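MgGH51 (Meripilus giganteus, PDB 6ZPV) hydrolyses alpha-L-arabinofuranosides, probably releasing terminal arabinofuranosyl residues from arabinose-containing plant polysaccharides as a retaining GH51 glycosidase. Local coordinates at residues L20-G31 / A480-W491. Sequence-based numbering, arbitrary orientation.
Sequences LMFEDINHSGDG and APLLQHVNSTQW. With NAG (2-acetamido-2-deoxy-beta-D-glucopyranose), chain C.
Asn-26 reaches into the curl of segment 480-491 and is gripped there by backbone groups at both ends of its amide. OD1 accepts two N-H groups, Gln-490 N at 2.8 Å and Trp-491 N at 3.0 Å, both lying in the carbonyl plane. ND2 gives a nearly straight bond (174°) to Leu-483 O, 3.0 Å away and flat in the amide plane, so the group is held against rotation. The backbone of Asn-26 is bound too: its N donates to Gln-490 OE1, which the bent Gln-490 chain (chi2 78°) brings round, and its O accepts from His-485 N at 2.9 Å. With an alanine here, Gln-490 N, Trp-491 N and Leu-483 O would probably lose these mates, leaving the chain at 490-491 freer to shift. Strands 20-21 and 474-479 are the first and last of the eight parallel strands of the (beta/alpha)8 barrel characteristic of GH51 and clan GH-A, and the contact ties together the loops that follow them. Deeper in, Leu-482 lays CD1 against Leu-20 CD2 (3.9 Å), and its CB comes within 3.3 Å of Met-21 O; a water bridges that oxygen to Leu-482 N. Leu-483, which also touches Tyr-498 and Ile-213, presses CB on Ser-28 CB at a tight 3.5 Å and turns CD1 to the edge of the Phe-22 ring. Within the type I turn 485-488, Asn-487 carries an N-linked NAG.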
loop_
_atom_site.group_PDB
_atom_site.type_symbol
_atom_site.label_atom_id
_atom_site.label_comp_id
_atom_site.label_asym_id
_atom_site.label_seq_id
_atom_site.Cartn_x
_atom_site.Cartn_y
_atom_site.Cartn_z
ATOM N N LEU A 20 5.877 6.323 -1.604
ATOM C CA LEU A 20 5.409 5.013 -1.166
ATOM C C LEU A 20 5.316 4.034 -2.324
ATOM O O LEU A 20 5.021 4.419 -3.477
ATOM C CB LEU A 20 4.013 5.144 -0.548
ATOM C CG LEU A 20 3.852 6.182 0.549
ATOM C CD1 LEU A 20 2.448 6.107 1.112
ATOM C CD2 LEU A 20 4.881 6.049 1.648
ATOM N N MET A 21 5.543 2.759 -2.011
ATOM C CA MET A 21 5.363 1.647 -2.950
ATOM C C MET A 21 4.266 0.721 -2.479
ATOM O O MET A 21 4.334 0.197 -1.363
ATOM C CB MET A 21 6.658 0.859 -3.159
ATOM C CG MET A 21 6.571 -0.260 -4.170
ATOM S SD MET A 21 5.897 -1.805 -3.504
ATOM C CE MET A 21 5.660 -2.794 -4.948
ATOM N N PHE A 22 3.227 0.524 -3.316
ATOM C CA PHE A 22 2.078 -0.286 -2.925
ATOM C C PHE A 22 1.805 -1.391 -3.951
ATOM O O PHE A 22 1.689 -1.156 -5.153
ATOM C CB PHE A 22 0.836 0.606 -2.776
ATOM C CG PHE A 22 -0.343 -0.175 -2.193
ATOM C CD1 PHE A 22 -1.232 -0.859 -3.004
ATOM C CD2 PHE A 22 -0.540 -0.246 -0.838
ATOM C CE1 PHE A 22 -2.263 -1.606 -2.450
ATOM C CE2 PHE A 22 -1.570 -1.001 -0.274
ATOM C CZ PHE A 22 -2.442 -1.665 -1.096
ATOM N N GLU A 23 1.555 -2.575 -3.406
ATOM C CA GLU A 23 0.787 -3.620 -4.065
ATOM C C GLU A 23 -0.017 -4.281 -2.946
ATOM O O GLU A 23 0.355 -4.141 -1.778
ATOM C CB GLU A 23 1.707 -4.639 -4.744
ATOM C CG GLU A 23 2.438 -5.549 -3.750
ATOM C CD GLU A 23 3.445 -6.473 -4.441
ATOM O OE1 GLU A 23 3.034 -7.282 -5.317
ATOM O OE2 GLU A 23 4.636 -6.356 -4.085
ATOM N N ASP A 24 -1.014 -5.096 -3.300
ATOM C CA ASP A 24 -1.741 -5.876 -2.286
ATOM C C ASP A 24 -0.874 -7.096 -1.963
ATOM O O ASP A 24 -0.775 -8.065 -2.754
ATOM C CB ASP A 24 -3.135 -6.272 -2.799
ATOM C CG ASP A 24 -4.075 -6.541 -1.672
ATOM O OD1 ASP A 24 -3.630 -6.983 -0.570
ATOM O OD2 ASP A 24 -5.325 -6.285 -1.849
ATOM N N ILE A 25 -0.179 -7.029 -0.827
ATOM C CA ILE A 25 0.696 -8.082 -0.298
ATOM C C ILE A 25 0.481 -8.027 1.222
ATOM O O ILE A 25 0.247 -6.945 1.782
ATOM C CB ILE A 25 2.178 -7.837 -0.668
ATOM C CG1 ILE A 25 3.108 -8.978 -0.214
ATOM C CG2 ILE A 25 2.675 -6.492 -0.192
ATOM C CD1 ILE A 25 4.539 -8.818 -0.670
ATOM N N ASN A 26 0.556 -9.153 1.906
ATOM C CA ASN A 26 0.336 -9.161 3.346
ATOM C C ASN A 26 -1.036 -8.567 3.717
ATOM O O ASN A 26 -1.221 -7.966 4.783
ATOM C CB ASN A 26 1.409 -8.404 4.130
ATOM C CG ASN A 26 2.830 -8.705 3.762
ATOM O OD1 ASN A 26 3.206 -9.875 3.628
ATOM N ND2 ASN A 26 3.647 -7.642 3.655
ATOM N N HIS A 27 -2.032 -8.732 2.825
ATOM C CA HIS A 27 -3.354 -8.128 3.051
ATOM C C HIS A 27 -3.224 -6.616 3.342
ATOM O O HIS A 27 -3.943 -6.053 4.142
ATOM C CB HIS A 27 -4.118 -8.874 4.140
ATOM C CG HIS A 27 -4.741 -10.122 3.621
ATOM N ND1 HIS A 27 -5.882 -10.121 2.863
ATOM C CD2 HIS A 27 -4.305 -11.395 3.636
ATOM C CE1 HIS A 27 -6.154 -11.347 2.486
ATOM N NE2 HIS A 27 -5.203 -12.139 2.972
ATOM N N SER A 28 -2.393 -5.977 2.540
ATOM C CA SER A 28 -2.239 -4.501 2.532
ATOM C C SER A 28 -3.399 -3.790 1.856
ATOM O O SER A 28 -3.603 -2.587 2.148
ATOM C CB SER A 28 -0.977 -4.096 1.850
ATOM O OG SER A 28 -1.023 -4.525 0.502
ATOM N N GLY A 29 -4.107 -4.452 0.955
ATOM C CA GLY A 29 -5.271 -3.853 0.269
ATOM C C GLY A 29 -6.523 -4.400 0.917
ATOM O O GLY A 29 -7.043 -3.833 1.883
ATOM N N ASP A 30 -6.979 -5.549 0.419
ATOM C CA ASP A 30 -8.018 -6.302 1.113
ATOM C C ASP A 30 -7.547 -6.718 2.501
ATOM O O ASP A 30 -6.532 -7.465 2.574
ATOM C CB ASP A 30 -8.410 -7.513 0.293
ATOM C CG ASP A 30 -9.182 -7.189 -0.952
ATOM O OD1 ASP A 30 -10.102 -6.398 -0.958
ATOM O OD2 ASP A 30 -8.813 -7.684 -1.991
ATOM N N GLY A 31 -8.219 -6.278 3.549
ATOM C CA GLY A 31 -7.768 -6.505 4.884
ATOM C C GLY A 31 -6.882 -5.430 5.499
ATOM O O GLY A 31 -6.522 -5.535 6.681
ATOM N N ALA A 480 9.999 -0.951 0.382
ATOM C CA ALA A 480 8.949 -1.947 0.117
ATOM C C ALA A 480 9.153 -3.197 0.921
ATOM O O ALA A 480 10.321 -3.584 1.153
ATOM C CB ALA A 480 8.878 -2.283 -1.349
ATOM N N PRO A 481 8.074 -3.929 1.271
ATOM C CA PRO A 481 6.686 -3.500 1.160
ATOM C C PRO A 481 6.319 -2.428 2.200
ATOM O O PRO A 481 6.933 -2.284 3.267
ATOM C CB PRO A 481 5.862 -4.786 1.453
ATOM C CG PRO A 481 6.849 -5.887 1.242
ATOM C CD PRO A 481 8.194 -5.329 1.677
ATOM N N LEU A 482 5.219 -1.719 1.893
ATOM C CA LEU A 482 4.666 -0.657 2.728
ATOM C C LEU A 482 3.939 -1.205 3.940
ATOM O O LEU A 482 4.092 -0.616 5.025
ATOM C CB LEU A 482 3.753 0.167 1.850
ATOM C CG LEU A 482 3.134 1.412 2.486
ATOM C CD1 LEU A 482 4.186 2.394 2.953
ATOM C CD2 LEU A 482 2.178 2.061 1.523
ATOM N N LEU A 483 3.101 -2.230 3.738
ATOM C CA LEU A 483 2.093 -2.592 4.730
ATOM C C LEU A 483 2.110 -4.077 5.028
ATOM O O LEU A 483 2.369 -4.918 4.133
ATOM C CB LEU A 483 0.702 -2.174 4.238
ATOM C CG LEU A 483 0.401 -0.687 4.362
ATOM C CD1 LEU A 483 -0.817 -0.275 3.614
ATOM C CD2 LEU A 483 0.246 -0.288 5.813
ATOM N N GLN A 484 1.701 -4.416 6.244
ATOM C CA GLN A 484 1.639 -5.807 6.718
ATOM C C GLN A 484 0.507 -6.043 7.708
ATOM O O GLN A 484 0.534 -5.484 8.822
ATOM C CB GLN A 484 2.939 -6.188 7.399
ATOM C CG GLN A 484 2.951 -7.551 8.061
ATOM C CD GLN A 484 4.106 -7.753 9.035
ATOM O OE1 GLN A 484 4.759 -6.823 9.459
ATOM N NE2 GLN A 484 4.306 -9.004 9.404
ATOM N N HIS A 485 -0.402 -6.957 7.371
ATOM C CA HIS A 485 -1.354 -7.501 8.357
ATOM C C HIS A 485 -0.599 -8.558 9.128
ATOM O O HIS A 485 -0.147 -9.565 8.572
ATOM C CB HIS A 485 -2.583 -8.119 7.661
ATOM C CG HIS A 485 -3.694 -8.295 8.594
ATOM N ND1 HIS A 485 -3.563 -8.980 9.811
ATOM C CD2 HIS A 485 -4.953 -7.778 8.547
ATOM C CE1 HIS A 485 -4.738 -8.880 10.397
ATOM N NE2 HIS A 485 -5.623 -8.164 9.666
ATOM N N VAL A 486 -0.413 -8.346 10.432
ATOM C CA VAL A 486 0.392 -9.282 11.235
ATOM C C VAL A 486 -0.233 -10.657 11.342
ATOM O O VAL A 486 0.470 -11.590 11.716
ATOM C CB VAL A 486 0.729 -8.714 12.600
ATOM C CG1 VAL A 486 1.552 -7.468 12.478
ATOM C CG2 VAL A 486 -0.525 -8.528 13.475
ATOM N N ASN A 487 -1.491 -10.821 10.984
ATOM C CA ASN A 487 -2.112 -12.148 10.998
ATOM C C ASN A 487 -2.082 -12.831 9.655
ATOM O O ASN A 487 -2.549 -13.996 9.556
ATOM C CB ASN A 487 -3.541 -12.101 11.538
ATOM C CG ASN A 487 -3.621 -11.523 12.922
ATOM O OD1 ASN A 487 -4.164 -10.452 13.158
ATOM N ND2 ASN A 487 -3.038 -12.246 13.883
ATOM N N SER A 488 -1.570 -12.210 8.595
ATOM C CA SER A 488 -1.466 -12.850 7.273
ATOM C C SER A 488 -0.347 -12.192 6.479
ATOM O O SER A 488 -0.553 -11.260 5.722
ATOM C CB SER A 488 -2.765 -12.785 6.530
ATOM O OG SER A 488 -2.630 -13.449 5.259
ATOM N N THR A 489 0.855 -12.728 6.705
ATOM C CA THR A 489 2.111 -12.202 6.178
ATOM C C THR A 489 2.776 -13.142 5.173
ATOM O O THR A 489 2.943 -14.334 5.496
ATOM C CB THR A 489 3.051 -11.923 7.349
ATOM O OG1 THR A 489 2.495 -10.870 8.164
ATOM C CG2 THR A 489 4.415 -11.500 6.868
ATOM N N GLN A 490 3.121 -12.611 4.018
ATOM C CA GLN A 490 3.893 -13.316 2.987
ATOM C C GLN A 490 5.334 -12.796 2.817
ATOM O O GLN A 490 6.125 -13.481 2.210
ATOM C CB GLN A 490 3.175 -13.345 1.660
ATOM C CG GLN A 490 1.773 -13.959 1.719
ATOM C CD GLN A 490 0.690 -13.072 2.281
ATOM O OE1 GLN A 490 0.613 -11.931 1.835
ATOM N NE2 GLN A 490 -0.121 -13.609 3.213
ATOM N N TRP A 491 5.637 -11.655 3.393
ATOM C CA TRP A 491 6.972 -11.040 3.248
ATOM C C TRP A 491 7.264 -10.166 4.473
ATOM O O TRP A 491 6.331 -9.441 4.872
ATOM C CB TRP A 491 7.046 -10.183 2.004
ATOM C CG TRP A 491 8.356 -9.542 1.691
ATOM C CD1 TRP A 491 8.932 -8.476 2.290
ATOM C CD2 TRP A 491 9.320 -9.988 0.712
ATOM N NE1 TRP A 491 10.116 -8.151 1.708
ATOM C CE2 TRP A 491 10.390 -9.082 0.739
ATOM C CE3 TRP A 491 9.420 -11.112 -0.117
ATOM C CZ2 TRP A 491 11.505 -9.191 -0.115
ATOM C CZ3 TRP A 491 10.510 -11.253 -0.975
ATOM C CH2 TRP A 491 11.532 -10.295 -0.931
HETATM C C1 NAG C . -3.041 -11.806 15.234
HETATM C C2 NAG C . -3.588 -12.916 16.167
HETATM C C3 NAG C . -3.378 -12.584 17.640
HETATM C C4 NAG C . -1.924 -12.139 17.900
HETATM C C5 NAG C . -1.602 -11.042 16.965
HETATM C C6 NAG C . -0.191 -10.400 17.148
HETATM C C7 NAG C . -5.387 -14.329 15.304
HETATM C C8 NAG C . -6.867 -14.359 15.107
HETATM N N2 NAG C . -5.002 -13.176 15.840
HETATM O O3 NAG C . -3.702 -13.737 18.425
HETATM O O4 NAG C . -1.896 -11.711 19.288
HETATM O O5 NAG C . -1.715 -11.524 15.622
HETATM O O6 NAG C . 0.731 -11.450 16.986
HETATM O O7 NAG C . -4.683 -15.297 15.056
HETATM O O HOH W 1 4.033 -2.617 -0.803
HETATM O O HOH W 2 -7.632 -5.980 9.419
#